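Local coordinates for glycoside hydrolase family protein (Novosphingobium sp. PP1Y, PDB 6Q2F) that is an alpha-L-rhamnosidase that probably hydrolyses terminal alpha-L-rhamnose from glycosides and binds a sodium ion, at residues L212-P217 with R439-G444; G496-L501 with D577-G582; H800-A805 with I825-N830; G902-L907 with F963-K968. All coordinates share one frame; numbering follows the deposited sequence.

Contact 1. Residues L212-P217 with R439-G444; sequences LAFPVP and RVLRLG
Phe214 takes the crowded first torsion, CG between the backbone N and the carbonyl carbon (chi1 49°), while Arg439 sends CG anti to its own N (chi1 -162°); as a hydrogen-bonded pair they rise from the same face of the sheet, and these torsions lay them side by side, pointing the same way. Arg439 CB sits over the Phe214 ring in a CH-pi contact, 26° off the ring normal and 3.8 Å from Phe214 CE1. Farther out, Phe214 CZ lies over one face of the guanidinium. Val216 crosses the arginine at about a right angle, with its CG1 3.7 Å from Arg439 CB, so the aliphatic part of Arg439 is flanked by both residues. At the ring edge Phe214 CE2 meets Leu441 CD2 at 4.0 Å. An alanine here would remove the ring under Arg439 CB and beside Leu441 CD2, and would probably leave the arginine chain less firmly placed.

Beneath these groups the backbones run antiparallel. Leu212 and Leu441 form a hydrogen-bonded pair whose tighter bond, Leu441 N to Leu212 O, is 2.6 Å long and nearly along the carbonyl axis. Phe214 and Arg439 form the next such pair, with Phe214 N 3.1 Å from Arg439 O. Between them the non-hydrogen-bonded pair turns its side chains to the other face, where Ala213 CB stands 4.3 Å from Val440 CG2.

The polar end of Arg439 reaches Glu157 in a salt bridge. That residue belongs to strand 151-160, which flanks strand 436-447 across from strand 206-217, with strand 413-414 completing the four-stranded antiparallel sheet beyond 206-217.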
loop_
_atom_site.group_PDB
_atom_site.type_symbol
_atom_site.label_atom_id
_atom_site.label_comp_id
_atom_site.label_asym_id
_atom_site.label_seq_id
_atom_site.Cartn_x
_atom_site.Cartn_y
_atom_site.Cartn_z
ATOM N N LEU A 212 -3.103 30.391 25.430
ATOM C CA LEU A 212 -2.955 31.520 24.534
ATOM C C LEU A 212 -4.123 32.464 24.750
ATOM O O LEU A 212 -5.246 32.037 25.029
ATOM C CB LEU A 212 -2.907 31.084 23.070
ATOM C CG LEU A 212 -1.834 30.061 22.721
ATOM C CD1 LEU A 212 -2.066 29.564 21.312
ATOM C CD2 LEU A 212 -0.424 30.665 22.891
ATOM N N ALA A 213 -3.839 33.752 24.645
ATOM C CA ALA A 213 -4.870 34.771 24.682
ATOM C C ALA A 213 -4.674 35.682 23.486
ATOM O O ALA A 213 -3.547 35.920 23.042
ATOM C CB ALA A 213 -4.839 35.582 25.980
ATOM N N PHE A 214 -5.783 36.189 22.963
ATOM C CA PHE A 214 -5.731 37.059 21.802
ATOM C C PHE A 214 -7.006 37.876 21.762
ATOM O O PHE A 214 -8.060 37.397 22.199
ATOM C CB PHE A 214 -5.551 36.255 20.510
ATOM C CG PHE A 214 -6.497 35.091 20.373
ATOM C CD1 PHE A 214 -7.732 35.258 19.769
ATOM C CD2 PHE A 214 -6.152 33.836 20.846
ATOM C CE1 PHE A 214 -8.614 34.191 19.631
ATOM C CE2 PHE A 214 -7.029 32.764 20.713
ATOM C CZ PHE A 214 -8.263 32.947 20.102
ATOM N N PRO A 215 -6.940 39.111 21.279
ATOM C CA PRO A 215 -8.145 39.936 21.190
ATOM C C PRO A 215 -9.063 39.431 20.094
ATOM O O PRO A 215 -8.631 38.839 19.102
ATOM C CB PRO A 215 -7.605 41.333 20.859
ATOM C CG PRO A 215 -6.123 41.265 21.153
ATOM C CD PRO A 215 -5.733 39.850 20.892
ATOM N N VAL A 216 -10.350 39.680 20.285
ATOM C CA VAL A 216 -11.369 39.163 19.382
ATOM C C VAL A 216 -12.499 40.186 19.409
ATOM O O VAL A 216 -12.693 40.858 20.435
ATOM C CB VAL A 216 -11.805 37.747 19.806
ATOM C CG1 VAL A 216 -10.663 36.754 19.699
ATOM C CG2 VAL A 216 -12.430 37.740 21.192
ATOM N N PRO A 217 -13.226 40.389 18.314
ATOM C CA PRO A 217 -14.278 41.411 18.315
ATOM C C PRO A 217 -15.542 40.916 19.002
ATOM O O PRO A 217 -15.936 39.754 18.866
ATOM C CB PRO A 217 -14.520 41.658 16.822
ATOM C CG PRO A 217 -14.209 40.342 16.196
ATOM C CD PRO A 217 -13.064 39.769 16.988
ATOM N N ARG A 439 -10.015 36.500 24.337
ATOM C CA ARG A 439 -10.344 35.119 24.222
ATOM C C ARG A 439 -9.148 34.383 24.742
ATOM O O ARG A 439 -8.061 34.621 24.331
ATOM C CB ARG A 439 -10.585 34.761 22.796
ATOM C CG ARG A 439 -11.336 33.486 22.605
ATOM C CD ARG A 439 -12.132 33.668 21.362
ATOM N NE ARG A 439 -12.431 32.429 20.720
ATOM C CZ ARG A 439 -12.837 32.343 19.467
ATOM N NH1 ARG A 439 -12.986 33.431 18.731
ATOM N NH2 ARG A 439 -13.110 31.158 18.953
ATOM N N VAL A 440 -9.390 33.477 25.660
ATOM C CA VAL A 440 -8.338 32.704 26.238
ATOM C C VAL A 440 -8.547 31.261 25.855
ATOM O O VAL A 440 -9.563 30.683 26.113
ATOM C CB VAL A 440 -8.309 32.843 27.745
ATOM C CG1 VAL A 440 -7.123 32.125 28.324
ATOM C CG2 VAL A 440 -8.284 34.298 28.115
ATOM N N LEU A 441 -7.525 30.709 25.245
ATOM C CA LEU A 441 -7.537 29.364 24.771
ATOM C C LEU A 441 -6.624 28.492 25.584
ATOM O O LEU A 441 -5.456 28.749 25.687
ATOM C CB LEU A 441 -7.068 29.404 23.336
ATOM C CG LEU A 441 -7.221 28.235 22.418
ATOM C CD1 LEU A 441 -8.524 27.562 22.689
ATOM C CD2 LEU A 441 -7.210 28.737 21.008
ATOM N N ARG A 442 -7.188 27.451 26.158
ATOM C CA ARG A 442 -6.402 26.536 26.911
ATOM C C ARG A 442 -6.285 25.290 26.060
ATOM O O ARG A 442 -7.236 24.590 25.830
ATOM C CB ARG A 442 -7.002 26.222 28.264
ATOM C CG ARG A 442 -6.152 25.261 29.052
ATOM C CD ARG A 442 -6.640 25.088 30.464
ATOM N NE ARG A 442 -5.914 24.066 31.174
ATOM C CZ ARG A 442 -6.240 23.629 32.370
ATOM N NH1 ARG A 442 -7.282 24.125 32.989
ATOM N NH2 ARG A 442 -5.529 22.688 32.943
ATOM N N LEU A 443 -5.076 25.039 25.607
ATOM C CA LEU A 443 -4.784 23.885 24.781
ATOM C C LEU A 443 -4.262 22.758 25.655
ATOM O O LEU A 443 -3.455 22.986 26.562
ATOM C CB LEU A 443 -3.757 24.240 23.708
ATOM C CG LEU A 443 -4.150 25.413 22.822
ATOM C CD1 LEU A 443 -3.021 25.706 21.842
ATOM C CD2 LEU A 443 -5.436 25.087 22.086
ATOM N N GLY A 444 -4.721 21.548 25.376
ATOM C CA GLY A 444 -4.169 20.371 26.013
ATOM C C GLY A 444 -4.127 19.249 25.011
ATOM O O GLY A 444 -4.389 19.465 23.821
#

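Contact 2. Residues G496-L501 with D577-G582; sequences GVRALL and DLKVYG
Arg498 O is approached by two hydrogen-bond donors and one weaker C-H group. Lys579 N reaches Arg498 O at 3.0 Å, almost straight and in the carbonyl plane. Water 1 lies 2.8 Å from Arg498 O, although several acceptors compete for its protons, and Leu578 CA adds a C-H contact. The same water accepts from Lys579 NZ at 3.0 Å. Water 2 accepts from Arg498 NH2 and donates to Asp577 O.

These waters border an awkward pair of charges: Lys579 NZ stands over one face of the Arg498 guanidinium, 3.5 Å from Arg498 NH2. Their repulsion is probably eased by the waters, while Arg498 NE is bonded to Gly493 O.

The two parallel strands are neighbours in the eight-stranded barrel of a (beta/alpha)8 fold, joined in register by Leu500 N to Lys579 O at 2.7 Å and by Tyr581 N to Leu500 O. Helix 543-575, on the connection between them, ends in a Schellman motif with Asp577 at C-prime, and Leu500, Leu578 and Val580 rest against its Ala573. On the other face, Tyr581 brings its ring edge to the methyl of Ala499, CE1 to CB 3.9 Å, and its CB meets Leu501 CD1 at the same separation. Glu127 and Arg674 hold Tyr581 OH, and just past the segments Asp503, Ser504 and Glu583 contribute to the sodium site, completed by Glu586 and Glu644, whose ion lies about 7 Å from the side chain of Leu501.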
loop_
_atom_site.group_PDB
_atom_site.type_symbol
_atom_site.label_atom_id
_atom_site.label_comp_id
_atom_site.label_asym_id
_atom_site.label_seq_id
_atom_site.Cartn_x
_atom_site.Cartn_y
_atom_site.Cartn_z
ATOM N N GLY A 496 18.544 -16.682 13.516
ATOM C CA GLY A 496 17.171 -16.848 13.961
ATOM C C GLY A 496 16.264 -15.772 13.395
ATOM O O GLY A 496 15.967 -15.774 12.195
ATOM N N VAL A 497 15.789 -14.868 14.251
ATOM C CA VAL A 497 15.003 -13.721 13.794
ATOM C C VAL A 497 15.964 -12.726 13.139
ATOM O O VAL A 497 16.859 -12.188 13.794
ATOM C CB VAL A 497 14.229 -13.077 14.950
ATOM C CG1 VAL A 497 13.365 -11.925 14.447
ATOM C CG2 VAL A 497 13.355 -14.108 15.650
ATOM N N ARG A 498 15.812 -12.521 11.829
ATOM C CA ARG A 498 16.709 -11.642 11.093
ATOM C C ARG A 498 16.090 -10.295 10.808
ATOM O O ARG A 498 16.808 -9.379 10.394
ATOM C CB ARG A 498 17.114 -12.260 9.742
ATOM C CG ARG A 498 17.658 -13.694 9.850
ATOM C CD ARG A 498 18.882 -13.715 10.763
ATOM N NE ARG A 498 19.835 -12.684 10.387
ATOM C CZ ARG A 498 20.686 -12.783 9.369
ATOM N NH1 ARG A 498 20.693 -13.873 8.603
ATOM N NH2 ARG A 498 21.515 -11.778 9.099
ATOM N N ALA A 499 14.775 -10.158 10.965
ATOM C CA ALA A 499 14.155 -8.975 10.411
ATOM C C ALA A 499 12.899 -8.618 11.161
ATOM O O ALA A 499 12.253 -9.468 11.790
ATOM C CB ALA A 499 13.818 -9.172 8.910
ATOM N N LEU A 500 12.541 -7.354 11.024
ATOM C CA LEU A 500 11.352 -6.746 11.587
ATOM C C LEU A 500 10.472 -6.313 10.429
ATOM O O LEU A 500 10.976 -5.868 9.397
ATOM C CB LEU A 500 11.742 -5.523 12.420
ATOM C CG LEU A 500 11.246 -5.240 13.823
ATOM C CD1 LEU A 500 11.240 -6.505 14.668
ATOM C CD2 LEU A 500 12.208 -4.189 14.404
ATOM N N LEU A 501 9.168 -6.439 10.585
ATOM C CA LEU A 501 8.237 -5.985 9.566
ATOM C C LEU A 501 7.354 -4.914 10.181
ATOM O O LEU A 501 6.718 -5.162 11.211
ATOM C CB LEU A 501 7.383 -7.141 9.036
ATOM C CG LEU A 501 6.094 -6.687 8.345
ATOM C CD1 LEU A 501 6.435 -5.965 7.054
ATOM C CD2 LEU A 501 5.236 -7.896 8.005
ATOM N N ASP A 577 21.092 -5.685 14.915
ATOM C CA ASP A 577 21.474 -6.537 13.779
ATOM C C ASP A 577 20.268 -7.084 13.023
ATOM O O ASP A 577 20.344 -8.154 12.425
ATOM C CB ASP A 577 22.371 -7.702 14.218
ATOM C CG ASP A 577 23.651 -7.242 14.859
ATOM O OD1 ASP A 577 24.277 -6.313 14.326
ATOM O OD2 ASP A 577 24.025 -7.820 15.898
ATOM N N LEU A 578 19.160 -6.361 13.057
ATOM C CA LEU A 578 17.960 -6.728 12.326
ATOM C C LEU A 578 17.805 -5.841 11.091
ATOM O O LEU A 578 18.215 -4.677 11.085
ATOM C CB LEU A 578 16.724 -6.584 13.217
ATOM C CG LEU A 578 16.662 -7.479 14.469
ATOM C CD1 LEU A 578 15.552 -7.032 15.426
ATOM C CD2 LEU A 578 16.408 -8.929 14.050
ATOM N N LYS A 579 17.195 -6.403 10.046
ATOM C CA LYS A 579 16.736 -5.621 8.903
ATOM C C LYS A 579 15.263 -5.274 9.073
ATOM O O LYS A 579 14.542 -5.891 9.856
ATOM C CB LYS A 579 16.942 -6.388 7.596
ATOM C CG LYS A 579 18.349 -6.848 7.346
ATOM C CD LYS A 579 18.435 -7.688 6.070
ATOM C CE LYS A 579 19.737 -8.493 6.008
ATOM N NZ LYS A 579 19.705 -9.715 6.888
ATOM N N VAL A 580 14.820 -4.266 8.327
ATOM C CA VAL A 580 13.428 -3.810 8.370
ATOM C C VAL A 580 12.809 -3.970 6.990
ATOM O O VAL A 580 13.300 -3.381 6.015
ATOM C CB VAL A 580 13.317 -2.358 8.840
ATOM C CG1 VAL A 580 11.847 -1.930 8.934
ATOM C CG2 VAL A 580 13.992 -2.227 10.155
ATOM N N TYR A 581 11.758 -4.788 6.910
ATOM C CA TYR A 581 10.780 -4.732 5.828
ATOM C C TYR A 581 9.761 -3.649 6.165
ATOM O O TYR A 581 9.146 -3.687 7.236
ATOM C CB TYR A 581 10.061 -6.066 5.671
ATOM C CG TYR A 581 10.875 -7.174 5.078
ATOM C CD1 TYR A 581 11.742 -7.914 5.854
ATOM C CD2 TYR A 581 10.736 -7.509 3.731
ATOM C CE1 TYR A 581 12.482 -8.932 5.299
ATOM C CE2 TYR A 581 11.436 -8.529 3.177
ATOM C CZ TYR A 581 12.310 -9.243 3.949
ATOM O OH TYR A 581 13.025 -10.250 3.368
ATOM N N GLY A 582 9.556 -2.701 5.257
ATOM C CA GLY A 582 8.757 -1.545 5.634
ATOM C C GLY A 582 7.665 -1.213 4.635
ATOM O O GLY A 582 7.938 -0.738 3.530
HETATM O O HOH W 1 19.576 -9.435 9.878
HETATM O O HOH W 2 22.539 -9.378 10.612
#

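Contact 3. Residues H800-A805 with I825-N830; sequences HMTLAA and IATPSN
Two loops at the ends of adjacent parallel strands, 788-794 and 818-820 of an alpha/beta domain, meet here just before their chains enter helices 803-814 and 831-834. A single backbone bridge joins them: the amide N of Met801 (selenomethionine) donates to Ala826 O at 2.9 Å, nearly along the carbonyl axis. His800 CA touches the same oxygen at 3.3 Å, and Thr827 CA approaches Met801 O in the reverse sense. Met801 O is satisfied by Trp841 NE1 of helix 838-848.

The His800 ring lies oblique to Ala826 and Ile825, CE1 4.3 Å from Ile825 CD1, while His800 CB is 4.1 Å from Pro828 CD; the ring also stacks on Tyr395. Pro828 lays its CD 3.7 Å from Met801 C. Thr827 has OG1 anti to its backbone N (chi1 172°), which lets the hydroxyl accept from Ser829 N at 3.0 Å with an N-H...O angle of 169°. Water 3 connects that hydroxyl to the start of helix 803-814, accepting from Leu803 N at 3.2 Å. Ser829 in turn caps Thr831 N and is held by Asp552.

With Thr827 OG1 accepting from the amide two residues on, the second loop closes an ST turn, set beside the beta-alpha-beta crossover that helix 803-814 makes between the two strands.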
loop_
_atom_site.group_PDB
_atom_site.type_symbol
_atom_site.label_atom_id
_atom_site.label_comp_id
_atom_site.label_asym_id
_atom_site.label_seq_id
_atom_site.Cartn_x
_atom_site.Cartn_y
_atom_site.Cartn_z
ATOM N N HIS A 800 1.602 23.369 -6.726
ATOM C CA HIS A 800 1.914 24.045 -5.477
ATOM C C HIS A 800 3.302 23.583 -5.066
ATOM O O HIS A 800 3.514 22.397 -4.802
ATOM C CB HIS A 800 0.904 23.726 -4.374
ATOM C CG HIS A 800 -0.464 24.284 -4.613
ATOM N ND1 HIS A 800 -1.259 23.892 -5.669
ATOM C CD2 HIS A 800 -1.193 25.179 -3.910
ATOM C CE1 HIS A 800 -2.411 24.533 -5.615
ATOM N NE2 HIS A 800 -2.397 25.319 -4.555
HETATM N N MSE A 801 4.235 24.519 -5.006
HETATM C CA MSE A 801 5.608 24.184 -4.705
HETATM C C MSE A 801 6.199 25.169 -3.712
HETATM O O MSE A 801 5.980 26.376 -3.779
HETATM C CB MSE A 801 6.439 24.153 -5.986
HETATM C CG MSE A 801 7.863 23.656 -5.791
HETATM SE SE MSE A 801 8.819 23.743 -7.470
HETATM C CE MSE A 801 7.832 22.390 -8.426
ATOM N N THR A 802 6.967 24.625 -2.789
ATOM C CA THR A 802 7.553 25.416 -1.734
ATOM C C THR A 802 8.844 26.085 -2.232
ATOM O O THR A 802 9.463 25.662 -3.221
ATOM C CB THR A 802 7.780 24.503 -0.532
ATOM O OG1 THR A 802 7.816 25.273 0.661
ATOM C CG2 THR A 802 9.057 23.714 -0.695
ATOM N N LEU A 803 9.225 27.177 -1.567
ATOM C CA LEU A 803 10.456 27.851 -1.958
ATOM C C LEU A 803 11.642 26.906 -1.840
ATOM O O LEU A 803 12.505 26.870 -2.719
ATOM C CB LEU A 803 10.679 29.113 -1.117
ATOM C CG LEU A 803 12.001 29.830 -1.439
ATOM C CD1 LEU A 803 12.075 30.218 -2.915
ATOM C CD2 LEU A 803 12.186 31.058 -0.565
ATOM N N ALA A 804 11.678 26.112 -0.769
ATOM C CA ALA A 804 12.760 25.154 -0.567
ATOM C C ALA A 804 12.864 24.175 -1.733
ATOM O O ALA A 804 13.964 23.864 -2.200
ATOM C CB ALA A 804 12.543 24.388 0.745
ATOM N N ALA A 805 11.728 23.656 -2.206
ATOM C CA ALA A 805 11.776 22.768 -3.360
ATOM C C ALA A 805 12.201 23.540 -4.593
ATOM O O ALA A 805 13.022 23.064 -5.380
ATOM C CB ALA A 805 10.418 22.097 -3.596
ATOM N N ILE A 825 2.126 27.543 -9.370
ATOM C CA ILE A 825 1.290 28.729 -9.252
ATOM C C ILE A 825 1.325 29.334 -7.854
ATOM O O ILE A 825 0.928 30.496 -7.693
ATOM C CB ILE A 825 -0.172 28.441 -9.649
ATOM C CG1 ILE A 825 -0.807 27.461 -8.673
ATOM C CG2 ILE A 825 -0.244 27.871 -11.065
ATOM C CD1 ILE A 825 -2.229 27.120 -9.027
ATOM N N ALA A 826 1.783 28.597 -6.845
ATOM C CA ALA A 826 1.792 29.138 -5.489
ATOM C C ALA A 826 2.688 28.282 -4.607
ATOM O O ALA A 826 2.972 27.125 -4.923
ATOM C CB ALA A 826 0.379 29.195 -4.894
ATOM N N THR A 827 3.181 28.931 -3.387
ATOM C CA THR A 827 3.656 27.983 -2.394
ATOM C C THR A 827 2.515 27.600 -1.458
ATOM O O THR A 827 1.632 28.420 -1.187
ATOM C CB THR A 827 4.801 28.556 -1.561
ATOM O OG1 THR A 827 5.089 27.659 -0.482
ATOM C CG2 THR A 827 4.440 29.932 -0.952
ATOM N N PRO A 828 2.517 26.358 -0.962
ATOM C CA PRO A 828 1.537 25.963 0.066
ATOM C C PRO A 828 1.948 26.309 1.489
ATOM O O PRO A 828 1.149 26.093 2.413
ATOM C CB PRO A 828 1.471 24.442 -0.099
ATOM C CG PRO A 828 2.882 24.095 -0.444
ATOM C CD PRO A 828 3.346 25.214 -1.390
ATOM N N SER A 829 3.162 26.815 1.692
ATOM C CA SER A 829 3.756 26.980 3.012
ATOM C C SER A 829 3.907 28.459 3.366
ATOM O O SER A 829 3.981 29.322 2.491
ATOM C CB SER A 829 5.122 26.283 3.058
ATOM O OG SER A 829 5.799 26.535 4.274
ATOM N N ASN A 830 3.931 28.742 4.676
ATOM C CA ASN A 830 4.229 30.068 5.217
ATOM C C ASN A 830 5.719 30.288 5.441
ATOM O O ASN A 830 6.112 31.395 5.834
ATOM C CB ASN A 830 3.522 30.281 6.556
ATOM C CG ASN A 830 2.096 30.726 6.403
ATOM O OD1 ASN A 830 1.732 31.340 5.406
ATOM N ND2 ASN A 830 1.275 30.438 7.419
HETATM O O HOH W 3 7.675 28.390 0.995
#

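Contact 4. Residues G902-L907 with F963-K968; sequences GEIYYL and FVVFRK
Tyr906 and Phe963 meet obliquely on one side of an antiparallel pair, their planes 35° apart and their ring centroids 4.6 Å apart. Tyr906 places CG anti to its backbone N and Phe963 places CG anti to its carbonyl carbon, so Tyr906 CD1 comes over the phenylalanine face toward its rim, only 3.3 Å from Phe963 CZ. Ile904 closes the edge of that ring, CG2 to Phe963 CD2 3.6 Å. Leu724 and Leu725 of helix 712-726 pack on the same cluster.

On the opposite side Tyr905 and Phe966 cross at a steeper inclination, 80°, meeting at Tyr905 CD1 and Phe966 CE1, 3.7 Å apart. Leu907 CD1 touches Val964 CG2 farther along that side. An alanine at Phe963 would remove the ring that Tyr906 and Ile904 share, and would probably loosen the packing on helix 712-726.

The backbone pairs Tyr905 with Val964 through two bonds in the carbonyl planes, Tyr905 N to Val964 O being 2.9 Å. Glu903 and Phe966 form the other hydrogen-bonded pair, with Glu903 N bonded to Phe966 O from 39° above the carbonyl plane. There Gly902 CA is 3.2 Å from Phe966 O, where a side-chain carbon would clash.

Tyr905 OH binds Asp880, and Glu903 binds His896 and Arg898. Apart from a weak water bridge from Arg967 NE to Gly902 O, main-chain hydrogen bonds and apolar, largely aromatic packing carry the cohesion between these strands.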
loop_
_atom_site.group_PDB
_atom_site.type_symbol
_atom_site.label_atom_id
_atom_site.label_comp_id
_atom_site.label_asym_id
_atom_site.label_seq_id
_atom_site.Cartn_x
_atom_site.Cartn_y
_atom_site.Cartn_z
ATOM N N GLY A 902 25.923 -5.888 -18.858
ATOM C CA GLY A 902 24.971 -5.622 -19.922
ATOM C C GLY A 902 23.584 -5.307 -19.392
ATOM O O GLY A 902 23.402 -4.954 -18.236
ATOM N N GLU A 903 22.604 -5.409 -20.289
ATOM C CA GLU A 903 21.232 -5.013 -20.015
ATOM C C GLU A 903 20.351 -6.241 -19.831
ATOM O O GLU A 903 20.603 -7.296 -20.413
ATOM C CB GLU A 903 20.662 -4.183 -21.168
ATOM C CG GLU A 903 21.667 -3.248 -21.772
ATOM C CD GLU A 903 22.196 -2.289 -20.743
ATOM O OE1 GLU A 903 21.362 -1.671 -20.045
ATOM O OE2 GLU A 903 23.429 -2.171 -20.620
ATOM N N ILE A 904 19.308 -6.081 -19.025
ATOM C CA ILE A 904 18.247 -7.068 -18.898
ATOM C C ILE A 904 16.930 -6.325 -19.037
ATOM O O ILE A 904 16.656 -5.411 -18.255
ATOM C CB ILE A 904 18.296 -7.804 -17.557
ATOM C CG1 ILE A 904 19.624 -8.535 -17.390
ATOM C CG2 ILE A 904 17.111 -8.766 -17.453
ATOM C CD1 ILE A 904 19.836 -8.962 -15.949
ATOM N N TYR A 905 16.137 -6.685 -20.051
ATOM C CA TYR A 905 14.779 -6.174 -20.182
ATOM C C TYR A 905 13.797 -7.250 -19.770
ATOM O O TYR A 905 13.944 -8.412 -20.147
ATOM C CB TYR A 905 14.476 -5.714 -21.610
ATOM C CG TYR A 905 15.170 -4.442 -21.999
ATOM C CD1 TYR A 905 16.485 -4.471 -22.448
ATOM C CD2 TYR A 905 14.521 -3.215 -21.937
ATOM C CE1 TYR A 905 17.149 -3.318 -22.823
ATOM C CE2 TYR A 905 15.189 -2.043 -22.309
ATOM C CZ TYR A 905 16.501 -2.112 -22.758
ATOM O OH TYR A 905 17.185 -0.984 -23.142
ATOM N N TYR A 906 12.822 -6.860 -18.963
ATOM C CA TYR A 906 11.730 -7.729 -18.558
ATOM C C TYR A 906 10.477 -7.232 -19.244
ATOM O O TYR A 906 10.136 -6.060 -19.105
ATOM C CB TYR A 906 11.550 -7.699 -17.038
ATOM C CG TYR A 906 10.450 -8.592 -16.501
ATOM C CD1 TYR A 906 10.480 -9.969 -16.690
ATOM C CD2 TYR A 906 9.390 -8.059 -15.791
ATOM C CE1 TYR A 906 9.478 -10.795 -16.172
ATOM C CE2 TYR A 906 8.391 -8.870 -15.276
ATOM C CZ TYR A 906 8.443 -10.226 -15.455
ATOM O OH TYR A 906 7.432 -11.008 -14.914
ATOM N N LEU A 907 9.794 -8.124 -19.966
ATOM C CA LEU A 907 8.590 -7.800 -20.723
ATOM C C LEU A 907 7.431 -8.680 -20.263
ATOM O O LEU A 907 7.609 -9.884 -20.026
ATOM C CB LEU A 907 8.802 -8.021 -22.225
ATOM C CG LEU A 907 10.027 -7.437 -22.942
ATOM C CD1 LEU A 907 9.896 -7.628 -24.457
ATOM C CD2 LEU A 907 10.171 -5.969 -22.625
ATOM N N PHE A 963 12.531 -12.549 -20.213
ATOM C CA PHE A 963 13.668 -11.661 -20.104
ATOM C C PHE A 963 14.401 -11.640 -21.437
ATOM O O PHE A 963 14.696 -12.698 -22.008
ATOM C CB PHE A 963 14.573 -12.119 -18.961
ATOM C CG PHE A 963 13.944 -11.967 -17.596
ATOM C CD1 PHE A 963 13.126 -12.963 -17.072
ATOM C CD2 PHE A 963 14.164 -10.822 -16.849
ATOM C CE1 PHE A 963 12.539 -12.819 -15.814
ATOM C CE2 PHE A 963 13.591 -10.662 -15.584
ATOM C CZ PHE A 963 12.782 -11.659 -15.064
ATOM N N VAL A 964 14.632 -10.443 -21.959
ATOM C CA VAL A 964 15.479 -10.249 -23.131
ATOM C C VAL A 964 16.794 -9.707 -22.592
ATOM O O VAL A 964 16.861 -8.593 -22.063
ATOM C CB VAL A 964 14.834 -9.327 -24.173
ATOM C CG1 VAL A 964 15.643 -9.334 -25.493
ATOM C CG2 VAL A 964 13.412 -9.788 -24.464
ATOM N N VAL A 965 17.833 -10.523 -22.669
ATOM C CA VAL A 965 19.090 -10.289 -21.973
ATOM C C VAL A 965 20.146 -9.887 -22.993
ATOM O O VAL A 965 20.343 -10.582 -23.998
ATOM C CB VAL A 965 19.506 -11.551 -21.197
ATOM C CG1 VAL A 965 20.868 -11.362 -20.574
ATOM C CG2 VAL A 965 18.457 -11.847 -20.139
ATOM N N PHE A 966 20.831 -8.773 -22.724
ATOM C CA PHE A 966 21.865 -8.218 -23.607
ATOM C C PHE A 966 23.187 -8.196 -22.853
ATOM O O PHE A 966 23.599 -7.153 -22.341
ATOM C CB PHE A 966 21.508 -6.845 -24.049
ATOM C CG PHE A 966 20.273 -6.763 -24.881
ATOM C CD1 PHE A 966 19.020 -6.701 -24.291
ATOM C CD2 PHE A 966 20.369 -6.717 -26.260
ATOM C CE1 PHE A 966 17.889 -6.598 -25.070
ATOM C CE2 PHE A 966 19.242 -6.617 -27.035
ATOM C CZ PHE A 966 18.006 -6.561 -26.447
ATOM N N ARG A 967 23.870 -9.332 -22.813
ATOM C CA ARG A 967 25.116 -9.385 -22.064
ATOM C C ARG A 967 26.265 -9.927 -22.896
ATOM O O ARG A 967 27.409 -9.488 -22.731
ATOM C CB ARG A 967 24.959 -10.234 -20.803
ATOM C CG ARG A 967 24.071 -9.588 -19.756
ATOM C CD ARG A 967 23.650 -10.615 -18.707
ATOM N NE ARG A 967 24.390 -10.467 -17.469
ATOM C CZ ARG A 967 25.365 -11.278 -17.101
ATOM N NH1 ARG A 967 25.708 -12.296 -17.878
ATOM N NH2 ARG A 967 25.987 -11.073 -15.957
ATOM N N LYS A 968 25.982 -10.900 -23.765
ATOM C CA LYS A 968 27.002 -11.411 -24.667
ATOM C C LYS A 968 27.371 -10.351 -25.700
ATOM O O LYS A 968 26.496 -9.759 -26.334
ATOM C CB LYS A 968 26.503 -12.682 -25.351
ATOM C CG LYS A 968 26.206 -13.848 -24.410
ATOM C CD LYS A 968 25.841 -15.113 -25.213
ATOM C CE LYS A 968 25.742 -16.346 -24.310
ATOM N NZ LYS A 968 25.383 -17.576 -25.074
HETATM O O HOH W 4 23.604 -7.770 -16.730
#

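The contacts follow one another along the chain, each closing before the next opens, and none touches another. Contact 2 lies in the barrel, closest to the sodium site; contacts 1 and 4 lie on opposite sides of the chain's centre, with their own centres 66 Å apart, in separate antiparallel sheets. Contact 3 belongs to the alpha/beta domain, its centre 29 Å from that of contact 1 and 38 Å from that of contact 2. Helix 543-575 links two of them: Ala573 near its C-terminal end packs on contact 2, whereas Arg548 and Asp552 near its start meet 825-830. The long helix thus spans from the barrel to the alpha/beta domain and touches both.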